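Local coordinates for MutT/nudix family protein (PDB 4HFQ), which hydrolyses UDP-linked precursors of peptidoglycan biosynthesis, acting as a UDP-X diphosphatase of the Nudix family, at residues 99-102 with 108-111; 131-136 with 141-146. All coordinates share one frame; numbering follows the deposited sequence.

Interaction 1 (99-102 with 108-111); sequences FGEV and ENIL
Asn109 reaches Glu101 through a first torsion that lies well off a staggered position (chi1 -96°), which swings its amide off helix 106-118 and across to the backbone of the loop. Glu101 keeps its CG anti to its own carbonyl carbon, and its chain runs extended beyond CG, which carries the carboxylate away from the amide; the contact is made by the backbone N and O of Glu101. The result is a two-point grip on one residue. Asn109 OD1 accepts from Glu101 N at 2.9 Å, and Asn109 ND2 donates to Glu101 O at 3.1 Å. The two bonds differ in quality of fit. The ND2 bond is nearly straight (168°), and the Glu101 oxygen sits almost exactly in the plane of the asparagine amide. The Glu101 N-H, by contrast, meets OD1 from above the carbonyl plane, 45° out of it, so it does not follow a lone pair.

Together the bonds fix the amide's rotation: turned over, it would set donor against donor and acceptor against acceptor. Asn109 is buried, and its ND2 has a further, weak bond to Ser105 O near the start of the helix. Apart from these bonds the contact is slight, the Glu101 CB lying 3.5 Å from Asn109 OD1. Gly100 is hydrogen-bonded through its backbone to Met70, and Asn109 packs on Met70 too, so both sides rest on strand 69-78. The Phe99 ring meets that of Tyr65 of the second subunit. A loop following a strand and bonded back to the helix it leads into belongs to the loop-helix-loop of the Nudix box.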
loop_
_atom_site.group_PDB
_atom_site.type_symbol
_atom_site.label_atom_id
_atom_site.label_comp_id
_atom_site.label_asym_id
_atom_site.label_seq_id
_atom_site.Cartn_x
_atom_site.Cartn_y
_atom_site.Cartn_z
ATOM N N PHE A 99 -8.205 2.672 -9.716
ATOM C CA PHE A 99 -6.831 2.264 -9.475
ATOM C C PHE A 99 -5.862 3.187 -10.213
ATOM O O PHE A 99 -6.197 3.785 -11.250
ATOM C CB PHE A 99 -6.621 0.760 -9.779
ATOM C CG PHE A 99 -6.606 0.422 -11.236
ATOM C CD1 PHE A 99 -5.422 0.500 -11.963
ATOM C CD2 PHE A 99 -7.764 -0.012 -11.885
ATOM C CE1 PHE A 99 -5.395 0.179 -13.313
ATOM C CE2 PHE A 99 -7.742 -0.331 -13.247
ATOM C CZ PHE A 99 -6.554 -0.226 -13.960
ATOM N N GLY A 100 -4.675 3.345 -9.636
ATOM C CA GLY A 100 -3.580 4.102 -10.259
ATOM C C GLY A 100 -2.964 3.300 -11.378
ATOM O O GLY A 100 -2.543 2.174 -11.168
ATOM N N GLU A 101 -2.918 3.871 -12.572
ATOM C CA GLU A 101 -2.377 3.195 -13.739
ATOM C C GLU A 101 -0.895 3.447 -13.871
ATOM O O GLU A 101 -0.426 4.560 -13.657
ATOM C CB GLU A 101 -3.083 3.687 -14.997
ATOM C CG GLU A 101 -4.548 3.280 -15.004
ATOM C CD GLU A 101 -5.274 3.614 -16.289
ATOM O OE1 GLU A 101 -4.615 3.821 -17.331
ATOM O OE2 GLU A 101 -6.527 3.656 -16.240
ATOM N N VAL A 102 -0.166 2.411 -14.263
ATOM C CA VAL A 102 1.235 2.552 -14.573
ATOM C C VAL A 102 1.418 3.466 -15.782
ATOM O O VAL A 102 0.699 3.352 -16.789
ATOM C CB VAL A 102 1.837 1.157 -14.866
ATOM C CG1 VAL A 102 3.232 1.275 -15.475
ATOM C CG2 VAL A 102 1.847 0.317 -13.591
ATOM N N GLU A 108 -1.460 12.853 -12.043
ATOM C CA GLU A 108 -1.906 12.623 -13.419
ATOM C C GLU A 108 -2.990 11.552 -13.453
ATOM O O GLU A 108 -3.964 11.660 -14.204
ATOM C CB GLU A 108 -0.744 12.229 -14.321
ATOM C CG GLU A 108 0.180 13.387 -14.635
ATOM C CD GLU A 108 1.538 12.958 -15.144
ATOM O OE1 GLU A 108 1.821 11.740 -15.284
ATOM O OE2 GLU A 108 2.357 13.886 -15.397
ATOM N N ASN A 109 -2.851 10.524 -12.624
ATOM C CA ASN A 109 -3.863 9.480 -12.547
ATOM C C ASN A 109 -5.217 10.019 -12.110
ATOM O O ASN A 109 -6.226 9.710 -12.742
ATOM C CB ASN A 109 -3.397 8.367 -11.605
ATOM C CG ASN A 109 -2.752 7.213 -12.343
ATOM O OD1 ASN A 109 -3.363 6.633 -13.220
ATOM N ND2 ASN A 109 -1.513 6.863 -11.975
ATOM N N ILE A 110 -5.258 10.856 -11.073
ATOM C CA ILE A 110 -6.564 11.342 -10.630
ATOM C C ILE A 110 -7.168 12.299 -11.654
ATOM O O ILE A 110 -8.368 12.256 -11.878
ATOM C CB ILE A 110 -6.588 11.905 -9.178
ATOM C CG1 ILE A 110 -8.039 12.055 -8.689
ATOM C CG2 ILE A 110 -5.856 13.241 -9.053
ATOM C CD1 ILE A 110 -8.903 10.811 -8.841
ATOM N N LEU A 111 -6.347 13.130 -12.294
ATOM C CA LEU A 111 -6.884 14.034 -13.311
ATOM C C LEU A 111 -7.446 13.267 -14.502
ATOM O O LEU A 111 -8.502 13.644 -15.042
ATOM C CB LEU A 111 -5.827 15.037 -13.769
ATOM C CG LEU A 111 -5.428 15.996 -12.647
ATOM C CD1 LEU A 111 -4.297 16.912 -13.102
ATOM C CD2 LEU A 111 -6.624 16.807 -12.148
#

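Interaction 2 (131-136 with 141-146); sequences FDTNRF and KQYTKF
Thr133 and Asp132 meet Tyr143 and Gln142 where an antiparallel beta hairpin, strands 120-132 and 143-153 of the Nudix fold, opens into its connection. Phe131 and Lys145 form a hydrogen-bonded pair, Phe131 N to Lys145 O and Lys145 N to Phe131 O each spanning 2.8 Å; Asp132 and Thr144 follow as a non-hydrogen-bonded pair. At Thr133 the chain turns into helix 133-136, yet pairing persists by substitution. Thr133 N still donates to Tyr143 O, but the return bond comes from Tyr143 N to the side-chain OG1 of Thr133, at 2.9 Å. Thr133 OG1 lies between its backbone N and carbonyl carbon (chi1 59°), the rotation that presents it to this N-H and lays CG2 against Tyr143 CB and Lys145 CE.

The Lys145 chain crosses the Thr133 side chain at about a right angle and bends away to a salt bridge with Asp71. Gln142, with CG anti to its backbone N and the chain extended, likewise crosses the Asn134 side chain, their amides stacked with planes 14° apart and Asn134 ND2 3.7 Å from Gln142 NE2. Each amide also has an outside partner: Asn134 ND2 donates to Gln11 OE1, and Gln142 OE1 accepts from Gly103 N of the second subunit, consistent with the dimer contact contributing to the glutamine's orientation.

Gln142 NE2 also donates, nearly straight, to Asp132 OD1 at 2.9 Å, on the syn side but clearly tilted out of the carboxylate plane. Asp132 is the N-cap, and its OD1 also accepts from Asn134 N at 3.0 Å, the capping bond. These two donors approach Asp132 OD1 from opposite faces of the carboxylate plane, the Asn134 N-H lying 64° out of it.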
loop_
_atom_site.group_PDB
_atom_site.type_symbol
_atom_site.label_atom_id
_atom_site.label_comp_id
_atom_site.label_asym_id
_atom_site.label_seq_id
_atom_site.Cartn_x
_atom_site.Cartn_y
_atom_site.Cartn_z
ATOM N N PHE A 131 -5.593 6.740 2.902
ATOM C CA PHE A 131 -6.267 5.709 3.701
ATOM C C PHE A 131 -5.734 4.306 3.406
ATOM O O PHE A 131 -5.411 3.969 2.260
ATOM C CB PHE A 131 -7.776 5.684 3.404
ATOM C CG PHE A 131 -8.533 6.913 3.829
ATOM C CD1 PHE A 131 -8.624 7.271 5.163
ATOM C CD2 PHE A 131 -9.196 7.679 2.881
ATOM C CE1 PHE A 131 -9.373 8.384 5.550
ATOM C CE2 PHE A 131 -9.941 8.792 3.261
ATOM C CZ PHE A 131 -10.024 9.140 4.596
ATOM N N ASP A 132 -5.719 3.483 4.446
ATOM C CA ASP A 132 -5.435 2.051 4.324
ATOM C C ASP A 132 -6.765 1.328 4.157
ATOM O O ASP A 132 -7.583 1.306 5.102
ATOM C CB ASP A 132 -4.713 1.575 5.591
ATOM C CG ASP A 132 -4.376 0.095 5.582
ATOM O OD1 ASP A 132 -4.577 -0.606 4.571
ATOM O OD2 ASP A 132 -3.906 -0.345 6.643
ATOM N N THR A 133 -6.990 0.693 3.005
ATOM C CA THR A 133 -8.268 -0.030 2.837
ATOM C C THR A 133 -8.436 -1.183 3.804
ATOM O O THR A 133 -9.566 -1.570 4.123
ATOM C CB THR A 133 -8.509 -0.529 1.406
ATOM O OG1 THR A 133 -7.444 -1.421 1.029
ATOM C CG2 THR A 133 -8.604 0.619 0.425
ATOM N N ASN A 134 -7.337 -1.724 4.315
ATOM C CA ASN A 134 -7.475 -2.796 5.311
ATOM C C ASN A 134 -8.149 -2.302 6.570
ATOM O O ASN A 134 -8.794 -3.091 7.265
ATOM C CB ASN A 134 -6.125 -3.439 5.650
ATOM C CG ASN A 134 -5.733 -4.530 4.683
ATOM O OD1 ASN A 134 -6.236 -4.639 3.574
ATOM N ND2 ASN A 134 -4.766 -5.351 5.102
ATOM N N ARG A 135 -8.021 -1.006 6.859
ATOM C CA ARG A 135 -8.691 -0.398 8.016
ATOM C C ARG A 135 -10.157 -0.079 7.750
ATOM O O ARG A 135 -11.022 -0.399 8.576
ATOM C CB ARG A 135 -7.942 0.867 8.451
ATOM C CG ARG A 135 -8.638 1.654 9.568
ATOM C CD ARG A 135 -7.744 2.777 10.077
ATOM N NE ARG A 135 -6.539 2.268 10.726
ATOM C CZ ARG A 135 -6.460 1.944 12.011
ATOM N NH1 ARG A 135 -7.515 2.084 12.803
ATOM N NH2 ARG A 135 -5.334 1.463 12.513
ATOM N N PHE A 136 -10.444 0.527 6.606
ATOM C CA PHE A 136 -11.774 1.113 6.376
ATOM C C PHE A 136 -12.706 0.275 5.532
ATOM O O PHE A 136 -13.919 0.436 5.627
ATOM C CB PHE A 136 -11.642 2.490 5.728
ATOM C CG PHE A 136 -11.122 3.533 6.659
ATOM C CD1 PHE A 136 -11.994 4.220 7.513
ATOM C CD2 PHE A 136 -9.763 3.832 6.699
ATOM C CE1 PHE A 136 -11.508 5.183 8.381
ATOM C CE2 PHE A 136 -9.279 4.780 7.576
ATOM C CZ PHE A 136 -10.147 5.470 8.415
ATOM N N LYS A 141 -7.447 -7.301 -1.895
ATOM C CA LYS A 141 -6.215 -6.542 -2.060
ATOM C C LYS A 141 -6.178 -5.396 -1.083
ATOM O O LYS A 141 -7.193 -4.746 -0.828
ATOM C CB LYS A 141 -6.066 -5.985 -3.479
ATOM C CG LYS A 141 -5.889 -7.033 -4.578
ATOM C CD LYS A 141 -4.605 -7.836 -4.407
ATOM C CE LYS A 141 -4.284 -8.736 -5.602
ATOM N NZ LYS A 141 -5.217 -9.902 -5.737
ATOM N N GLN A 142 -4.980 -5.111 -0.571
ATOM C CA GLN A 142 -4.741 -3.891 0.197
ATOM C C GLN A 142 -4.366 -2.745 -0.730
ATOM O O GLN A 142 -3.472 -2.891 -1.563
ATOM C CB GLN A 142 -3.631 -4.132 1.210
ATOM C CG GLN A 142 -3.378 -2.935 2.115
ATOM C CD GLN A 142 -2.310 -3.194 3.136
ATOM O OE1 GLN A 142 -1.382 -3.956 2.862
ATOM N NE2 GLN A 142 -2.425 -2.587 4.320
ATOM N N TYR A 143 -5.045 -1.605 -0.575
ATOM C CA TYR A 143 -4.742 -0.382 -1.304
ATOM C C TYR A 143 -4.308 0.731 -0.375
ATOM O O TYR A 143 -4.772 0.840 0.761
ATOM C CB TYR A 143 -5.969 0.126 -2.077
ATOM C CG TYR A 143 -6.381 -0.746 -3.234
ATOM C CD1 TYR A 143 -7.176 -1.871 -3.041
ATOM C CD2 TYR A 143 -6.003 -0.431 -4.537
ATOM C CE1 TYR A 143 -7.550 -2.677 -4.115
ATOM C CE2 TYR A 143 -6.380 -1.223 -5.616
ATOM C CZ TYR A 143 -7.158 -2.342 -5.394
ATOM O OH TYR A 143 -7.511 -3.129 -6.482
ATOM N N THR A 144 -3.394 1.559 -0.882
ATOM C CA THR A 144 -3.206 2.926 -0.373
ATOM C C THR A 144 -4.129 3.827 -1.189
ATOM O O THR A 144 -3.939 4.010 -2.396
ATOM C CB THR A 144 -1.746 3.413 -0.519
ATOM O OG1 THR A 144 -1.370 3.376 -1.897
ATOM C CG2 THR A 144 -0.787 2.508 0.277
ATOM N N LYS A 145 -5.127 4.379 -0.506
ATOM C CA LYS A 145 -6.167 5.151 -1.162
ATOM C C LYS A 145 -5.879 6.641 -0.964
ATOM O O LYS A 145 -6.058 7.189 0.130
ATOM C CB LYS A 145 -7.522 4.721 -0.594
ATOM C CG LYS A 145 -8.721 5.521 -1.131
ATOM C CD LYS A 145 -10.029 4.996 -0.514
ATOM C CE LYS A 145 -10.414 3.601 -0.986
ATOM N NZ LYS A 145 -10.851 3.546 -2.414
ATOM N N PHE A 146 -5.361 7.260 -2.020
ATOM C CA PHE A 146 -5.053 8.704 -2.022
ATOM C C PHE A 146 -6.352 9.438 -2.315
ATOM O O PHE A 146 -7.035 9.118 -3.288
ATOM C CB PHE A 146 -4.095 9.039 -3.164
ATOM C CG PHE A 146 -2.709 8.489 -3.013
ATOM C CD1 PHE A 146 -2.418 7.196 -3.406
ATOM C CD2 PHE A 146 -1.680 9.286 -2.512
ATOM C CE1 PHE A 146 -1.131 6.684 -3.301
ATOM C CE2 PHE A 146 -0.388 8.781 -2.392
ATOM C CZ PHE A 146 -0.121 7.474 -2.761
HETATM O O HOH W 1 -2.658 0.614 2.687
HETATM O O HOH W 2 -8.072 -3.978 1.710
#

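Interaction 1 closes before interaction 2 opens along the chain, helix 106-118 running on into strand 120-132. Their centres lie 16 Å apart and their nearest atoms about 5 Å, without touching. Both fall within the Nudix domain and border strand 69-78: Gly100 bonds to the backbone of Met70, while Thr144 bonds to Leu69 and Asp71. One contact ties the loop to the Nudix-box helix it leads into, the other closes the end of a sheet hairpin. The dimer joins them again, since Gln142 bonds to Gly103 of the second subunit, which belongs to that copy's connection between 99-102 and 108-111. The hairpin of this subunit thus meets the Nudix-box loop of the second, and probably vice versa.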